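Long-range contact in zona pellucida sperm-binding protein 1 (Gallus gallus, PDB 6GF6), which contributes to the egg coat, its first ZP-N domain pairing into a homodimer that cross-links egg coat filaments: residues L7-L21 with A98-A110. The protein carries 2 engineered substitutions. Sequence-based numbering, arbitrary orientation.
Engineered in segment 98-110: Gln103 (natural residue Asn).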
loop_
_atom_site.group_PDB
_atom_site.type_symbol
_atom_site.label_atom_id
_atom_site.label_comp_id
_atom_site.label_asym_id
_atom_site.label_seq_id
_atom_site.Cartn_x
_atom_site.Cartn_y
_atom_site.Cartn_z
ATOM N N LEU B 7 14.138 -14.587 -18.569
ATOM C CA LEU B 7 13.441 -15.772 -18.092
ATOM C C LEU B 7 12.749 -15.504 -16.748
ATOM O O LEU B 7 12.160 -16.406 -16.150
ATOM C CB LEU B 7 14.443 -16.928 -17.967
ATOM C CG LEU B 7 14.040 -18.246 -17.300
ATOM C CD1 LEU B 7 12.877 -18.916 -18.022
ATOM C CD2 LEU B 7 15.244 -19.173 -17.248
ATOM N N LEU B 8 12.821 -14.255 -16.284
ATOM C CA LEU B 8 12.107 -13.845 -15.079
ATOM C C LEU B 8 10.605 -13.879 -15.336
ATOM O O LEU B 8 10.132 -13.360 -16.351
ATOM C CB LEU B 8 12.548 -12.447 -14.639
ATOM C CG LEU B 8 11.859 -11.855 -13.400
ATOM C CD1 LEU B 8 12.160 -12.666 -12.144
ATOM C CD2 LEU B 8 12.275 -10.394 -13.206
ATOM N N GLN B 9 9.853 -14.491 -14.428
ATOM C CA GLN B 9 8.400 -14.523 -14.542
ATOM C C GLN B 9 7.798 -13.317 -13.830
ATOM O O GLN B 9 8.071 -13.087 -12.646
ATOM C CB GLN B 9 7.841 -15.815 -13.946
ATOM C CG GLN B 9 8.232 -17.079 -14.704
ATOM C CD GLN B 9 7.742 -17.083 -16.140
ATOM O OE1 GLN B 9 6.541 -17.167 -16.397
ATOM N NE2 GLN B 9 8.673 -16.995 -17.086
ATOM N N TYR B 10 6.967 -12.562 -14.548
ATOM C CA TYR B 10 6.292 -11.410 -13.971
ATOM C C TYR B 10 5.041 -11.090 -14.777
ATOM O O TYR B 10 4.888 -11.512 -15.925
ATOM C CB TYR B 10 7.208 -10.179 -13.904
ATOM C CG TYR B 10 7.709 -9.702 -15.247
ATOM C CD1 TYR B 10 6.927 -8.894 -16.057
ATOM C CD2 TYR B 10 8.982 -10.038 -15.693
ATOM C CE1 TYR B 10 7.382 -8.458 -17.286
ATOM C CE2 TYR B 10 9.449 -9.596 -16.919
ATOM C CZ TYR B 10 8.643 -8.803 -17.710
ATOM O OH TYR B 10 9.099 -8.356 -18.931
ATOM N N HIS B 11 4.145 -10.340 -14.142
ATOM C CA HIS B 11 2.934 -9.838 -14.775
ATOM C C HIS B 11 2.424 -8.687 -13.922
ATOM O O HIS B 11 2.844 -8.511 -12.777
ATOM C CB HIS B 11 1.875 -10.934 -14.890
ATOM C CG HIS B 11 1.243 -11.279 -13.579
ATOM N ND1 HIS B 11 1.804 -12.176 -12.695
ATOM C CD2 HIS B 11 0.105 -10.836 -12.994
ATOM C CE1 HIS B 11 1.036 -12.276 -11.625
ATOM N NE2 HIS B 11 -0.002 -11.474 -11.781
ATOM N N TYR B 12 1.485 -7.921 -14.476
ATOM C CA TYR B 12 0.883 -6.816 -13.742
ATOM C C TYR B 12 -0.635 -6.818 -13.902
ATOM O O TYR B 12 -1.189 -7.368 -14.859
ATOM C CB TYR B 12 1.464 -5.458 -14.172
ATOM C CG TYR B 12 1.082 -4.974 -15.550
ATOM C CD1 TYR B 12 1.836 -5.314 -16.664
ATOM C CD2 TYR B 12 -0.020 -4.148 -15.733
ATOM C CE1 TYR B 12 1.492 -4.865 -17.925
ATOM C CE2 TYR B 12 -0.372 -3.690 -16.993
ATOM C CZ TYR B 12 0.393 -4.053 -18.085
ATOM O OH TYR B 12 0.063 -3.600 -19.342
ATOM N N ASP B 13 -1.297 -6.216 -12.917
ATOM C CA ASP B 13 -2.748 -6.134 -12.860
ATOM C C ASP B 13 -3.179 -4.674 -12.836
ATOM O O ASP B 13 -2.561 -3.844 -12.159
ATOM C CB ASP B 13 -3.290 -6.842 -11.607
ATOM C CG ASP B 13 -2.936 -8.318 -11.566
ATOM O OD1 ASP B 13 -3.031 -8.977 -12.619
ATOM O OD2 ASP B 13 -2.530 -8.812 -10.490
ATOM N N CYS B 14 -4.226 -4.361 -13.593
ATOM C CA CYS B 14 -4.854 -3.047 -13.555
ATOM C C CYS B 14 -6.054 -3.118 -12.622
ATOM O O CYS B 14 -6.999 -3.858 -12.891
ATOM C CB CYS B 14 -5.297 -2.602 -14.948
ATOM S SG CYS B 14 -3.950 -2.366 -16.117
ATOM N N GLY B 15 -6.028 -2.327 -11.550
ATOM C CA GLY B 15 -7.143 -2.234 -10.635
ATOM C C GLY B 15 -7.970 -0.985 -10.881
ATOM O O GLY B 15 -7.807 -0.275 -11.874
ATOM N N ASP B 16 -8.868 -0.710 -9.932
ATOM C CA ASP B 16 -9.751 0.445 -10.054
ATOM C C ASP B 16 -9.054 1.738 -9.637
ATOM O O ASP B 16 -9.389 2.808 -10.160
ATOM C CB ASP B 16 -11.031 0.235 -9.234
ATOM C CG ASP B 16 -11.863 -0.958 -9.728
ATOM O OD1 ASP B 16 -11.873 -1.230 -10.950
ATOM O OD2 ASP B 16 -12.495 -1.635 -8.882
ATOM N N PHE B 17 -8.130 1.673 -8.672
ATOM C CA PHE B 17 -7.455 2.861 -8.168
ATOM C C PHE B 17 -5.954 2.861 -8.407
ATOM O O PHE B 17 -5.329 3.920 -8.307
ATOM C CB PHE B 17 -7.737 3.000 -6.666
ATOM C CG PHE B 17 -9.206 3.096 -6.359
ATOM C CD1 PHE B 17 -9.863 4.315 -6.395
ATOM C CD2 PHE B 17 -9.938 1.950 -6.083
ATOM C CE1 PHE B 17 -11.222 4.392 -6.129
ATOM C CE2 PHE B 17 -11.294 2.023 -5.817
ATOM C CZ PHE B 17 -11.937 3.242 -5.840
ATOM N N GLY B 18 -5.366 1.718 -8.714
ATOM C CA GLY B 18 -3.953 1.636 -8.989
ATOM C C GLY B 18 -3.632 0.362 -9.733
ATOM O O GLY B 18 -4.518 -0.309 -10.262
ATOM N N MET B 19 -2.344 0.032 -9.762
ATOM C CA MET B 19 -1.860 -1.157 -10.448
ATOM C C MET B 19 -0.754 -1.794 -9.621
ATOM O O MET B 19 -0.152 -1.156 -8.754
ATOM C CB MET B 19 -1.352 -0.822 -11.856
ATOM C CG MET B 19 -0.554 0.470 -11.921
ATOM S SD MET B 19 -0.105 0.949 -13.599
ATOM C CE MET B 19 0.009 2.725 -13.414
ATOM N N GLN B 20 -0.492 -3.070 -9.898
ATOM C CA GLN B 20 0.549 -3.810 -9.201
ATOM C C GLN B 20 1.314 -4.678 -10.189
ATOM O O GLN B 20 0.728 -5.241 -11.115
ATOM C CB GLN B 20 -0.025 -4.678 -8.072
ATOM C CG GLN B 20 -0.968 -5.773 -8.537
ATOM C CD GLN B 20 -1.276 -6.776 -7.445
ATOM O OE1 GLN B 20 -0.898 -6.589 -6.288
ATOM N NE2 GLN B 20 -1.963 -7.853 -7.808
ATOM N N LEU B 21 2.625 -4.774 -9.981
ATOM C CA LEU B 21 3.530 -5.583 -10.788
ATOM C C LEU B 21 4.105 -6.692 -9.917
ATOM O O LEU B 21 4.709 -6.413 -8.876
ATOM C CB LEU B 21 4.639 -4.706 -11.373
ATOM C CG LEU B 21 5.752 -5.338 -12.199
ATOM C CD1 LEU B 21 5.207 -6.117 -13.362
ATOM C CD2 LEU B 21 6.658 -4.242 -12.702
ATOM N N ALA B 98 20.018 -9.782 -14.916
ATOM C CA ALA B 98 19.208 -9.428 -16.071
ATOM C C ALA B 98 18.437 -8.157 -15.762
ATOM O O ALA B 98 18.174 -7.832 -14.601
ATOM C CB ALA B 98 18.245 -10.557 -16.453
ATOM N N SER B 99 18.073 -7.444 -16.822
ATOM C CA SER B 99 17.332 -6.201 -16.698
ATOM C C SER B 99 16.137 -6.234 -17.640
ATOM O O SER B 99 16.281 -6.554 -18.826
ATOM C CB SER B 99 18.228 -5.005 -17.004
ATOM O OG SER B 99 17.534 -3.795 -16.794
ATOM N N TYR B 100 14.958 -5.927 -17.102
ATOM C CA TYR B 100 13.728 -5.926 -17.874
ATOM C C TYR B 100 13.032 -4.582 -17.713
ATOM O O TYR B 100 13.091 -3.952 -16.654
ATOM C CB TYR B 100 12.777 -7.061 -17.450
ATOM C CG TYR B 100 13.429 -8.425 -17.345
ATOM C CD1 TYR B 100 14.214 -8.764 -16.247
ATOM C CD2 TYR B 100 13.267 -9.374 -18.349
ATOM C CE1 TYR B 100 14.811 -10.008 -16.150
ATOM C CE2 TYR B 100 13.862 -10.619 -18.261
ATOM C CZ TYR B 100 14.636 -10.932 -17.159
ATOM O OH TYR B 100 15.234 -12.171 -17.066
ATOM N N GLU B 101 12.375 -4.149 -18.781
ATOM C CA GLU B 101 11.590 -2.925 -18.784
ATOM C C GLU B 101 10.144 -3.283 -19.082
ATOM O O GLU B 101 9.869 -4.071 -19.991
ATOM C CB GLU B 101 12.103 -1.930 -19.819
ATOM C CG GLU B 101 11.272 -0.668 -19.895
ATOM C CD GLU B 101 11.861 0.361 -20.835
ATOM O OE1 GLU B 101 13.104 0.516 -20.851
ATOM O OE2 GLU B 101 11.076 1.008 -21.563
ATOM N N VAL B 102 9.224 -2.694 -18.321
ATOM C CA VAL B 102 7.802 -2.985 -18.449
ATOM C C VAL B 102 7.044 -1.673 -18.509
ATOM O O VAL B 102 7.253 -0.790 -17.668
ATOM C CB VAL B 102 7.281 -3.832 -17.272
ATOM C CG1 VAL B 102 5.823 -4.220 -17.496
ATOM C CG2 VAL B 102 8.131 -5.064 -17.076
ATOM N N GLN B 103 6.129 -1.569 -19.466
ATOM C CA GLN B 103 5.230 -0.432 -19.584
ATOM C C GLN B 103 3.856 -0.901 -19.125
ATOM O O GLN B 103 3.168 -1.624 -19.850
ATOM C CB GLN B 103 5.198 0.093 -21.018
ATOM C CG GLN B 103 4.571 1.474 -21.156
ATOM C CD GLN B 103 4.513 1.966 -22.596
ATOM O OE1 GLN B 103 4.931 3.085 -22.899
ATOM N NE2 GLN B 103 3.984 1.135 -23.485
ATOM N N MET B 104 3.462 -0.491 -17.925
ATOM C CA MET B 104 2.157 -0.845 -17.393
ATOM C C MET B 104 1.132 0.126 -17.960
ATOM O O MET B 104 1.185 1.332 -17.687
ATOM C CB MET B 104 2.178 -0.823 -15.865
ATOM C CG MET B 104 3.178 -1.806 -15.256
ATOM S SD MET B 104 3.572 -1.490 -13.517
ATOM C CE MET B 104 2.101 -2.062 -12.689
ATOM N N THR B 105 0.205 -0.401 -18.753
ATOM C CA THR B 105 -0.818 0.387 -19.423
ATOM C C THR B 105 -2.173 -0.038 -18.878
ATOM O O THR B 105 -2.525 -1.220 -18.929
ATOM C CB THR B 105 -0.747 0.191 -20.939
ATOM O OG1 THR B 105 0.562 0.540 -21.403
ATOM C CG2 THR B 105 -1.764 1.061 -21.645
ATOM N N CYS B 106 -2.912 0.920 -18.330
ATOM C CA CYS B 106 -4.179 0.623 -17.688
ATOM C C CYS B 106 -5.229 1.614 -18.166
ATOM O O CYS B 106 -4.904 2.771 -18.462
ATOM C CB CYS B 106 -4.063 0.669 -16.157
ATOM S SG CYS B 106 -3.027 -0.666 -15.487
ATOM N N PRO B 107 -6.478 1.180 -18.304
ATOM C CA PRO B 107 -7.493 2.064 -18.875
ATOM C C PRO B 107 -7.778 3.250 -17.971
ATOM O O PRO B 107 -7.669 3.173 -16.746
ATOM C CB PRO B 107 -8.717 1.153 -19.011
ATOM C CG PRO B 107 -8.521 0.110 -17.979
ATOM C CD PRO B 107 -7.044 -0.114 -17.888
ATOM N N ARG B 108 -8.154 4.353 -18.602
ATOM C CA ARG B 108 -8.537 5.574 -17.917
ATOM C C ARG B 108 -9.905 6.019 -18.422
ATOM O O ARG B 108 -10.223 5.824 -19.597
ATOM C CB ARG B 108 -7.493 6.673 -18.170
ATOM C CG ARG B 108 -7.727 7.990 -17.462
ATOM C CD ARG B 108 -6.599 8.961 -17.784
ATOM N NE ARG B 108 -6.706 10.213 -17.038
ATOM C CZ ARG B 108 -7.303 11.314 -17.486
ATOM N NH1 ARG B 108 -7.858 11.347 -18.695
ATOM N NH2 ARG B 108 -7.345 12.394 -16.719
ATOM N N PRO B 109 -10.717 6.638 -17.571
ATOM C CA PRO B 109 -12.071 6.997 -18.009
ATOM C C PRO B 109 -12.126 8.323 -18.748
ATOM O O PRO B 109 -11.577 9.331 -18.291
ATOM C CB PRO B 109 -12.851 7.055 -16.691
ATOM C CG PRO B 109 -11.855 7.452 -15.691
ATOM C CD PRO B 109 -10.541 6.853 -16.125
ATOM N N ALA B 110 -12.767 8.327 -19.911
ATOM C CA ALA B 110 -13.070 9.577 -20.588
ATOM C C ALA B 110 -14.223 10.270 -19.872
ATOM O O ALA B 110 -15.243 9.646 -19.571
ATOM C CB ALA B 110 -13.424 9.314 -22.050
#
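Met104 and Tyr12 meet at the middle of the contact between strands 98-107 and 9-14, which belong to the two facing sheets of this Ig-like ZP-N sandwich and run 22° from parallel. The unbranched, flexible methionine suits the place: CG lies over one face of the Tyr12 ring, 4.0 Å from the ring centroid, and a bend at chi3 turns CE toward Met19 CG and Leu21 CB on strand 18-21. On this buried side Met19 SD touches both Met104 CB and Cys106 SG, and the Cys14-Cys106 disulfide closes the C-terminal end of both strands, with Tyr69 packed on it.

Along the outermost strand 9-14 solvent comes nearer, and tyrosines, apolar in the ring and polar at the tip, suit partial exposure. Tyr12 OH accepts a nearly straight bond (175°) from Thr105 N at 3.3 Å. Tyr10 contributes ring contacts, its edge turned to the Tyr100 face, planes at 67°, and CE1 3.5 Å from Val102 CG2. Beside exposed, poorly ordered Leu7, Tyr100 OH accepts bonds from Leu7 N (3.0 Å) and Leu8 N (3.3 Å), while Leu8 CB packs against the ring. Replacing Tyr100 with a leucine would probably leave both amides without this acceptor and the Tyr10 edge without its aromatic face.

Segments 7-21 and 98-110 are thus fixed covalently at one end, whereas the other rests on hydroxyl-to-amide bonds and ring contacts and is probably the more yielding.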